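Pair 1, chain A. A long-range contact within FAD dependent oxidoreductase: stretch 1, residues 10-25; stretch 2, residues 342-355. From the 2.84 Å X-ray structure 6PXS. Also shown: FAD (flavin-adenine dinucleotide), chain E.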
# COMPACT_ATOMS: atom_id res chain seq x y z
N ILE A 10 16.99 11.62 11.53
CA ILE A 10 18.33 11.16 11.84
C ILE A 10 19.04 12.15 12.74
O ILE A 10 19.87 11.76 13.58
CB ILE A 10 19.13 10.91 10.54
CG1 ILE A 10 20.47 10.25 10.86
CG2 ILE A 10 19.36 12.21 9.79
CD1 ILE A 10 20.35 8.88 11.48
N LEU A 11 18.73 13.44 12.61
CA LEU A 11 19.45 14.45 13.38
C LEU A 11 18.88 14.57 14.79
O LEU A 11 19.63 14.53 15.78
CB LEU A 11 19.38 15.80 12.67
CG LEU A 11 20.22 16.93 13.28
CD1 LEU A 11 21.69 16.54 13.36
CD2 LEU A 11 20.05 18.21 12.48
N GLY A 12 17.56 14.71 14.92
CA GLY A 12 16.95 14.73 16.23
C GLY A 12 17.15 13.44 17.00
O GLY A 12 17.24 13.45 18.23
N ALA A 13 17.23 12.31 16.29
CA ALA A 13 17.43 11.03 16.96
C ALA A 13 18.87 10.90 17.45
O ALA A 13 19.10 10.38 18.55
CB ALA A 13 17.09 9.89 16.01
N SER A 14 19.84 11.37 16.67
CA SER A 14 21.23 11.32 17.11
C SER A 14 21.44 12.21 18.33
O SER A 14 22.14 11.83 19.27
CB SER A 14 22.16 11.73 15.98
OG SER A 14 23.51 11.73 16.41
N ALA A 15 20.85 13.41 18.32
CA ALA A 15 20.95 14.29 19.47
C ALA A 15 20.39 13.62 20.72
O ALA A 15 21.03 13.59 21.77
CB ALA A 15 20.23 15.61 19.19
N ALA A 16 19.18 13.07 20.61
CA ALA A 16 18.60 12.35 21.74
C ALA A 16 19.50 11.21 22.18
O ALA A 16 19.73 11.00 23.38
CB ALA A 16 17.21 11.83 21.38
N TYR A 17 20.01 10.44 21.21
CA TYR A 17 20.86 9.30 21.54
C TYR A 17 22.07 9.72 22.36
O TYR A 17 22.48 9.00 23.28
CB TYR A 17 21.29 8.60 20.25
CG TYR A 17 22.42 7.61 20.42
CD1 TYR A 17 22.18 6.33 20.92
CD2 TYR A 17 23.72 7.94 20.07
CE1 TYR A 17 23.21 5.42 21.07
CE2 TYR A 17 24.75 7.03 20.21
CZ TYR A 17 24.49 5.77 20.71
OH TYR A 17 25.52 4.87 20.86
N HIS A 18 22.66 10.87 22.05
CA HIS A 18 23.85 11.30 22.77
C HIS A 18 23.50 11.95 24.11
O HIS A 18 24.22 11.76 25.10
CB HIS A 18 24.67 12.26 21.91
CG HIS A 18 25.30 11.62 20.71
ND1 HIS A 18 24.62 11.43 19.53
CD2 HIS A 18 26.54 11.11 20.52
CE1 HIS A 18 25.42 10.84 18.65
NE2 HIS A 18 26.59 10.64 19.23
N LEU A 19 22.41 12.71 24.16
CA LEU A 19 22.06 13.42 25.38
C LEU A 19 21.62 12.46 26.48
O LEU A 19 22.07 12.56 27.62
CB LEU A 19 20.96 14.44 25.10
CG LEU A 19 21.40 15.70 24.35
CD1 LEU A 19 20.19 16.46 23.84
CD2 LEU A 19 22.24 16.57 25.26
N ALA A 20 20.73 11.51 26.14
CA ALA A 20 20.18 10.63 27.16
C ALA A 20 21.26 9.81 27.85
O ALA A 20 21.13 9.48 29.03
CB ALA A 20 19.13 9.70 26.55
N ARG A 21 22.34 9.48 27.13
CA ARG A 21 23.42 8.72 27.74
C ARG A 21 24.22 9.54 28.75
O ARG A 21 24.95 8.96 29.55
CB ARG A 21 24.36 8.18 26.66
CG ARG A 21 23.67 7.29 25.64
CD ARG A 21 24.68 6.62 24.73
NE ARG A 21 25.12 5.33 25.27
CZ ARG A 21 26.18 4.66 24.84
NH1 ARG A 21 26.93 5.15 23.86
NH2 ARG A 21 26.50 3.50 25.40
N LEU A 22 24.09 10.86 28.72
CA LEU A 22 24.75 11.74 29.68
C LEU A 22 23.82 12.14 30.82
O LEU A 22 24.07 13.16 31.48
CB LEU A 22 25.28 12.98 28.97
CG LEU A 22 26.08 12.70 27.69
CD1 LEU A 22 26.76 13.96 27.18
CD2 LEU A 22 27.10 11.59 27.92
N GLY A 23 22.76 11.38 31.06
CA GLY A 23 21.89 11.59 32.19
C GLY A 23 20.86 12.70 32.03
O GLY A 23 20.09 12.95 32.97
N ALA A 24 20.82 13.36 30.88
CA ALA A 24 19.85 14.42 30.66
C ALA A 24 18.47 13.83 30.41
O ALA A 24 18.32 12.80 29.75
CB ALA A 24 20.26 15.29 29.47
N GLN A 25 17.45 14.49 30.96
CA GLN A 25 16.06 14.07 30.77
C GLN A 25 15.60 14.54 29.40
O GLN A 25 15.41 15.75 29.19
CB GLN A 25 15.18 14.62 31.89
CG GLN A 25 15.66 14.27 33.29
CD GLN A 25 14.82 14.91 34.37
OE1 GLN A 25 13.79 15.54 34.09
NE2 GLN A 25 15.25 14.77 35.62
N PHE A 342 26.98 12.33 13.48
CA PHE A 342 27.97 13.14 14.18
C PHE A 342 27.42 14.52 14.52
O PHE A 342 27.70 15.05 15.61
CB PHE A 342 29.24 13.26 13.34
CG PHE A 342 30.34 14.05 14.01
CD1 PHE A 342 30.90 13.60 15.19
CD2 PHE A 342 30.80 15.23 13.46
CE1 PHE A 342 31.91 14.32 15.81
CE2 PHE A 342 31.80 15.95 14.07
CZ PHE A 342 32.36 15.49 15.25
N ALA A 343 26.64 15.12 13.62
CA ALA A 343 26.07 16.42 13.91
C ALA A 343 25.22 16.39 15.17
O ALA A 343 25.18 17.37 15.92
CB ALA A 343 25.24 16.91 12.72
N GLY A 344 24.54 15.27 15.42
CA GLY A 344 23.81 15.13 16.67
C GLY A 344 24.72 15.18 17.88
O GLY A 344 24.40 15.82 18.88
N HIS A 345 25.86 14.50 17.80
CA HIS A 345 26.84 14.56 18.88
C HIS A 345 27.28 15.99 19.16
O HIS A 345 27.57 16.34 20.31
CB HIS A 345 28.05 13.70 18.53
CG HIS A 345 29.18 13.81 19.51
ND1 HIS A 345 29.07 13.42 20.82
CD2 HIS A 345 30.45 14.27 19.36
CE1 HIS A 345 30.22 13.63 21.44
NE2 HIS A 345 31.07 14.14 20.57
N LEU A 346 27.34 16.83 18.12
CA LEU A 346 27.68 18.24 18.33
C LEU A 346 26.56 18.97 19.06
O LEU A 346 26.81 19.71 20.02
CB LEU A 346 27.97 18.90 16.98
CG LEU A 346 29.41 18.85 16.48
CD1 LEU A 346 30.05 17.50 16.75
CD2 LEU A 346 29.45 19.16 14.99
N LEU A 347 25.32 18.79 18.61
CA LEU A 347 24.19 19.44 19.26
C LEU A 347 24.12 19.08 20.74
O LEU A 347 23.85 19.93 21.59
CB LEU A 347 22.89 19.07 18.55
CG LEU A 347 22.76 19.57 17.11
CD1 LEU A 347 21.51 19.01 16.46
CD2 LEU A 347 22.75 21.09 17.06
N ALA A 348 24.36 17.80 21.06
CA ALA A 348 24.36 17.38 22.46
C ALA A 348 25.32 18.23 23.28
O ALA A 348 24.94 18.80 24.31
CB ALA A 348 24.73 15.90 22.56
N GLY A 349 26.58 18.33 22.84
CA GLY A 349 27.55 19.12 23.57
C GLY A 349 27.13 20.57 23.71
O GLY A 349 27.32 21.19 24.76
N VAL A 350 26.54 21.13 22.65
CA VAL A 350 26.14 22.54 22.67
C VAL A 350 25.16 22.79 23.82
O VAL A 350 25.41 23.62 24.70
CB VAL A 350 25.53 22.95 21.32
CG1 VAL A 350 24.82 24.28 21.44
CG2 VAL A 350 26.61 23.01 20.26
N VAL A 351 24.04 22.07 23.81
CA VAL A 351 22.98 22.33 24.78
C VAL A 351 23.47 22.08 26.20
O VAL A 351 23.00 22.71 27.15
CB VAL A 351 21.74 21.48 24.44
CG1 VAL A 351 22.08 20.00 24.47
CG2 VAL A 351 20.61 21.78 25.41
N MET A 352 24.43 21.16 26.38
CA MET A 352 24.93 20.86 27.72
C MET A 352 26.03 21.81 28.17
O MET A 352 26.27 21.93 29.37
CB MET A 352 25.45 19.42 27.77
CG MET A 352 24.36 18.36 27.75
SD MET A 352 23.30 18.39 29.21
CE MET A 352 24.40 17.75 30.47
N GLY A 353 26.70 22.48 27.23
CA GLY A 353 27.78 23.39 27.57
C GLY A 353 29.17 22.82 27.40
O GLY A 353 30.15 23.53 27.68
N GLU A 354 29.30 21.56 26.97
CA GLU A 354 30.61 20.98 26.75
C GLU A 354 31.34 21.75 25.65
O GLU A 354 30.71 22.38 24.80
CB GLU A 354 30.48 19.51 26.37
CG GLU A 354 29.83 18.64 27.44
CD GLU A 354 29.61 17.21 26.98
OE1 GLU A 354 29.99 16.89 25.83
OE2 GLU A 354 29.06 16.41 27.76
N PRO A 355 32.67 21.70 25.64
CA PRO A 355 33.42 22.37 24.57
C PRO A 355 33.17 21.70 23.23
O PRO A 355 32.92 20.50 23.14
CB PRO A 355 34.88 22.22 25.01
CG PRO A 355 34.89 21.01 25.89
CD PRO A 355 33.57 21.01 26.59
PA FAD E . 13.76 14.68 8.83
O1A FAD E . 12.73 15.05 7.83
O2A FAD E . 14.25 13.24 8.73
O5B FAD E . 13.27 14.96 10.30
C5B FAD E . 12.27 15.97 10.58
C4B FAD E . 11.29 15.40 11.56
O4B FAD E . 10.74 16.48 12.37
C3B FAD E . 10.09 14.69 10.93
O3B FAD E . 9.77 13.51 11.67
C2B FAD E . 8.98 15.74 11.02
O2B FAD E . 7.68 15.15 11.06
C1B FAD E . 9.33 16.39 12.36
N9A FAD E . 8.78 17.73 12.54
C8A FAD E . 8.95 18.82 11.73
N7A FAD E . 8.33 19.90 12.14
C5A FAD E . 7.70 19.48 13.31
C6A FAD E . 6.88 20.16 14.23
N6A FAD E . 6.53 21.44 14.12
N1A FAD E . 6.41 19.45 15.28
C2A FAD E . 6.75 18.16 15.40
N3A FAD E . 7.52 17.43 14.60
C4A FAD E . 7.96 18.15 13.56
N1 FAD E . 21.92 11.63 2.83
C2 FAD E . 23.09 10.93 2.77
O2 FAD E . 24.02 11.16 3.56
N3 FAD E . 23.26 9.93 1.83
C4 FAD E . 22.33 9.55 0.89
O4 FAD E . 22.59 8.65 0.09
C4X FAD E . 21.09 10.30 0.95
N5 FAD E . 20.15 10.00 0.09
C5X FAD E . 18.96 10.72 0.15
C6 FAD E . 17.95 10.41 -0.76
C7 FAD E . 16.74 11.09 -0.74
C7M FAD E . 15.67 10.73 -1.73
C8 FAD E . 16.53 12.11 0.21
C8M FAD E . 15.23 12.87 0.25
C9 FAD E . 17.54 12.42 1.12
C9A FAD E . 18.75 11.73 1.10
N10 FAD E . 19.79 12.02 2.01
C10 FAD E . 20.98 11.32 1.96
C1' FAD E . 19.64 13.08 3.01
C2' FAD E . 19.00 12.59 4.31
O2' FAD E . 17.96 11.66 4.04
C3' FAD E . 18.42 13.79 5.06
O3' FAD E . 19.32 14.88 4.98
C4' FAD E . 18.12 13.53 6.54
O4' FAD E . 17.22 12.43 6.64
C5' FAD E . 17.52 14.75 7.20
O5' FAD E . 17.16 14.43 8.56
P FAD E . 16.39 15.46 9.47
O1P FAD E . 17.12 16.80 9.42
O2P FAD E . 16.14 14.92 10.83
O3P FAD E . 15.02 15.63 8.69

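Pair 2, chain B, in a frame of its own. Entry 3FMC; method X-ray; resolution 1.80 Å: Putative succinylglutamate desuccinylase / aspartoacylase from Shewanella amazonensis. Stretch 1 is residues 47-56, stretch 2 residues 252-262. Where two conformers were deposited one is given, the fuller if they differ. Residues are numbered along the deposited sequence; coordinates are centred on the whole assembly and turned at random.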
# COMPACT_ATOMS: atom_id res chain seq x y z
N VAL B 47 -0.13 -2.99 18.91
CA VAL B 47 0.72 -2.23 19.81
C VAL B 47 0.38 -2.35 21.29
O VAL B 47 1.21 -2.04 22.11
CB VAL B 47 0.83 -0.74 19.36
CG1 VAL B 47 1.54 -0.64 17.95
CG2 VAL B 47 -0.53 -0.01 19.35
N GLN B 48 -0.81 -2.83 21.64
CA GLN B 48 -1.17 -2.90 23.06
C GLN B 48 -0.22 -3.78 23.88
O GLN B 48 -0.03 -3.56 25.08
CB GLN B 48 -2.63 -3.35 23.19
CG GLN B 48 -3.11 -3.56 24.67
CD GLN B 48 -3.38 -2.31 25.42
OE1 GLN B 48 -2.86 -1.23 25.11
NE2 GLN B 48 -4.17 -2.44 26.47
N GLY B 49 0.38 -4.78 23.25
CA GLY B 49 1.34 -5.64 23.92
C GLY B 49 2.53 -4.90 24.52
O GLY B 49 3.09 -5.34 25.52
N ASN B 50 2.90 -3.76 23.93
CA ASN B 50 3.95 -2.91 24.50
C ASN B 50 3.48 -2.32 25.85
O ASN B 50 4.27 -2.22 26.82
CB ASN B 50 4.32 -1.77 23.54
CG ASN B 50 4.89 -2.31 22.23
OD1 ASN B 50 5.80 -3.11 22.26
ND2 ASN B 50 4.30 -1.94 21.10
N ALA B 51 2.22 -1.91 25.88
CA ALA B 51 1.61 -1.32 27.09
C ALA B 51 1.54 -2.41 28.15
O ALA B 51 1.73 -2.12 29.37
CB ALA B 51 0.17 -0.74 26.78
N VAL B 52 1.28 -3.64 27.72
CA VAL B 52 1.24 -4.78 28.68
C VAL B 52 2.63 -5.05 29.27
O VAL B 52 2.80 -5.26 30.50
CB VAL B 52 0.55 -6.04 28.08
CG1 VAL B 52 0.65 -7.21 29.06
CG2 VAL B 52 -0.92 -5.76 27.71
N ILE B 53 3.66 -5.05 28.41
CA ILE B 53 5.03 -5.25 28.86
C ILE B 53 5.44 -4.11 29.80
O ILE B 53 6.04 -4.34 30.88
CB ILE B 53 6.00 -5.43 27.66
CG1 ILE B 53 5.79 -6.83 27.02
CG2 ILE B 53 7.46 -5.25 28.06
CD1 ILE B 53 6.72 -7.16 25.81
N TYR B 54 5.07 -2.90 29.43
CA TYR B 54 5.36 -1.74 30.26
C TYR B 54 4.78 -1.94 31.69
O TYR B 54 5.48 -1.82 32.68
CB TYR B 54 4.74 -0.50 29.63
CG TYR B 54 4.83 0.73 30.50
CD1 TYR B 54 6.05 1.41 30.64
CD2 TYR B 54 3.72 1.20 31.19
CE1 TYR B 54 6.15 2.51 31.44
CE2 TYR B 54 3.82 2.31 32.00
CZ TYR B 54 5.05 2.95 32.12
OH TYR B 54 5.14 4.07 32.89
N GLN B 55 3.48 -2.20 31.76
CA GLN B 55 2.83 -2.36 33.06
C GLN B 55 3.40 -3.54 33.83
O GLN B 55 3.56 -3.44 35.06
CB GLN B 55 1.32 -2.50 32.92
CG GLN B 55 0.58 -1.27 32.36
CD GLN B 55 0.49 -0.13 33.31
OE1 GLN B 55 1.36 0.04 34.14
NE2 GLN B 55 -0.50 0.70 33.15
N LEU B 56 3.71 -4.63 33.15
CA LEU B 56 4.26 -5.81 33.79
C LEU B 56 5.61 -5.47 34.40
O LEU B 56 5.91 -5.82 35.56
CB LEU B 56 4.36 -6.99 32.82
CG LEU B 56 4.80 -8.35 33.38
CD1 LEU B 56 3.84 -8.83 34.54
CD2 LEU B 56 4.89 -9.38 32.24
N ASP B 252 -4.69 1.46 31.29
CA ASP B 252 -5.48 0.82 32.35
C ASP B 252 -5.84 -0.60 31.99
O ASP B 252 -5.77 -1.52 32.82
CB ASP B 252 -6.80 1.57 32.60
CG ASP B 252 -6.60 2.86 33.34
OD1 ASP B 252 -5.54 3.06 33.94
OD2 ASP B 252 -7.55 3.67 33.31
N ASP B 253 -6.25 -0.80 30.74
CA ASP B 253 -6.59 -2.16 30.32
C ASP B 253 -5.35 -3.07 30.34
O ASP B 253 -5.41 -4.23 30.74
CB ASP B 253 -7.25 -2.12 28.92
CG ASP B 253 -8.06 -3.36 28.63
OD1 ASP B 253 -8.67 -3.89 29.57
OD2 ASP B 253 -8.13 -3.75 27.44
N ALA B 254 -4.20 -2.53 29.92
CA ALA B 254 -2.93 -3.27 29.94
C ALA B 254 -2.51 -3.69 31.37
O ALA B 254 -1.88 -4.73 31.58
CB ALA B 254 -1.83 -2.41 29.28
N LEU B 255 -2.86 -2.88 32.36
CA LEU B 255 -2.60 -3.22 33.77
C LEU B 255 -3.36 -4.51 34.15
O LEU B 255 -2.80 -5.41 34.79
CB LEU B 255 -2.97 -2.06 34.68
CG LEU B 255 -2.57 -2.24 36.16
CD1 LEU B 255 -1.04 -2.61 36.38
CD2 LEU B 255 -3.02 -0.97 36.88
N GLU B 256 -4.63 -4.59 33.77
CA GLU B 256 -5.42 -5.81 34.01
C GLU B 256 -4.75 -7.03 33.40
O GLU B 256 -4.62 -8.08 34.02
CB GLU B 256 -6.85 -5.64 33.46
CG GLU B 256 -7.56 -6.98 33.21
CD GLU B 256 -9.01 -6.83 32.79
OE1 GLU B 256 -9.78 -6.27 33.59
OE2 GLU B 256 -9.37 -7.31 31.68
N ASP B 257 -4.30 -6.89 32.15
CA ASP B 257 -3.64 -8.01 31.49
C ASP B 257 -2.36 -8.42 32.25
O ASP B 257 -2.08 -9.60 32.47
CB ASP B 257 -3.23 -7.61 30.06
CG ASP B 257 -4.41 -7.20 29.21
OD1 ASP B 257 -5.55 -7.71 29.43
OD2 ASP B 257 -4.21 -6.36 28.32
N ALA B 258 -1.57 -7.42 32.64
CA ALA B 258 -0.32 -7.68 33.38
C ALA B 258 -0.61 -8.39 34.72
O ALA B 258 0.13 -9.31 35.12
CB ALA B 258 0.40 -6.35 33.62
N GLU B 259 -1.72 -8.04 35.35
CA GLU B 259 -2.10 -8.66 36.64
C GLU B 259 -2.43 -10.14 36.46
O GLU B 259 -2.08 -11.00 37.28
CB GLU B 259 -3.21 -7.85 37.31
CG GLU B 259 -2.72 -6.52 37.88
CD GLU B 259 -3.87 -5.58 38.29
OE1 GLU B 259 -5.05 -5.88 38.01
OE2 GLU B 259 -3.59 -4.52 38.88
N GLY B 260 -3.06 -10.47 35.34
CA GLY B 260 -3.30 -11.87 35.00
C GLY B 260 -2.03 -12.66 34.75
O GLY B 260 -1.88 -13.77 35.19
N ILE B 261 -1.11 -12.08 33.98
CA ILE B 261 0.18 -12.70 33.72
C ILE B 261 0.87 -12.97 35.06
O ILE B 261 1.40 -14.05 35.28
CB ILE B 261 1.05 -11.81 32.83
CG1 ILE B 261 0.43 -11.73 31.42
CG2 ILE B 261 2.49 -12.36 32.77
CD1 ILE B 261 1.11 -10.78 30.44
N LEU B 262 0.83 -12.00 35.96
CA LEU B 262 1.43 -12.22 37.30
C LEU B 262 0.84 -13.42 38.03
O LEU B 262 1.57 -14.15 38.70
CB LEU B 262 1.34 -10.97 38.16
CG LEU B 262 2.28 -9.79 37.97
CD1 LEU B 262 1.78 -8.66 38.92
CD2 LEU B 262 3.70 -10.21 38.30
O HOH W 1 -5.64 -4.96 26.60

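Pairs 1 and 2 each set two helices across one another at a steep angle, and the central 14 residues superpose with an RMSD of 0.5 Å over N, CA and C. The axes cross at -52° with a closest approach of 7.3 Å in pair 1, and at -61° and 8.0 Å in pair 2. Neither contact contains a direct hydrogen bond between its stretches, so the stretches meet through packing and, in pair 2, also through a bridging water.

The closest backbone approach falls at matched positions. A:Ala15 CA lies 4.1 Å from A:Gly344 CA, whereas B:Val52 CA lies 4.6 Å from B:Ala254 CA. A:Gly344 has no side chain, and the facing helix uses the space: A:Ser14 OG comes to 3.4 Å from A:Gly344 CA, and a CB at this glycine would clash with that oxygen and with A:Ala15 N. In pair 2 the methyl of B:Ala254 is accommodated among B:Gln48, B:Ala51, B:Val52 and B:Gln55, with B:Ala51 CB 3.6 Å from B:Ala254 CB. The small A:Ala15 reaches A:Leu347 only loosely (CB to CB, 4.4 Å); its counterpart B:Val52 is a knob among B:Ala254, B:Asp257, B:Ala258 and B:Ile261, its CG1 3.9 Å from B:Ile261 CD1.

One turn earlier, the solutions differ in chemistry. A:Leu11 CD1 packs against A:Ala343 CB at 3.6 Å and A:Leu347 CD1 at 4.0 Å. The matched trio in pair 2 is polar, and a water joins it: B:Gln48 NE2 donates to the water oxygen at 2.9 Å, while B:Asp253 OD2 and B:Asp257 OD2 lie 2.9 and 2.6 Å from that oxygen, both within hydrogen-bonding reach.

A:His18 and B:Gln55 both point toward the other helix. The histidine ring is held by a bond within its own helix, A:His18 ND1 to A:Ser14 O at 2.5 Å, and A:His345 CB sits over one face, 3.7 Å from the ring centroid. B:Gln55 instead lays its aliphatic portion on the opposing helix, with CG 3.8 Å from B:Leu255 N.

Alanine occupies the matched positions A:Ala348 and B:Ala258. A:Ala348 CB lies 3.7 Å from A:His18 CB, and B:Ala258 CB lies 4.0 Å from B:Gln55 CB. Beyond it, A:Leu19 and B:Leu56 adopt different rotamers, m,t and t,p, yet both ends turn inward. A:Leu19 CD2 touches A:Val351 CG1 at 3.5 Å and A:Met352 CG at 3.7 Å; B:Leu56 reaches B:Ile261 CG2 through CD2 and B:Leu262 CG through CD1, both at 3.9 Å.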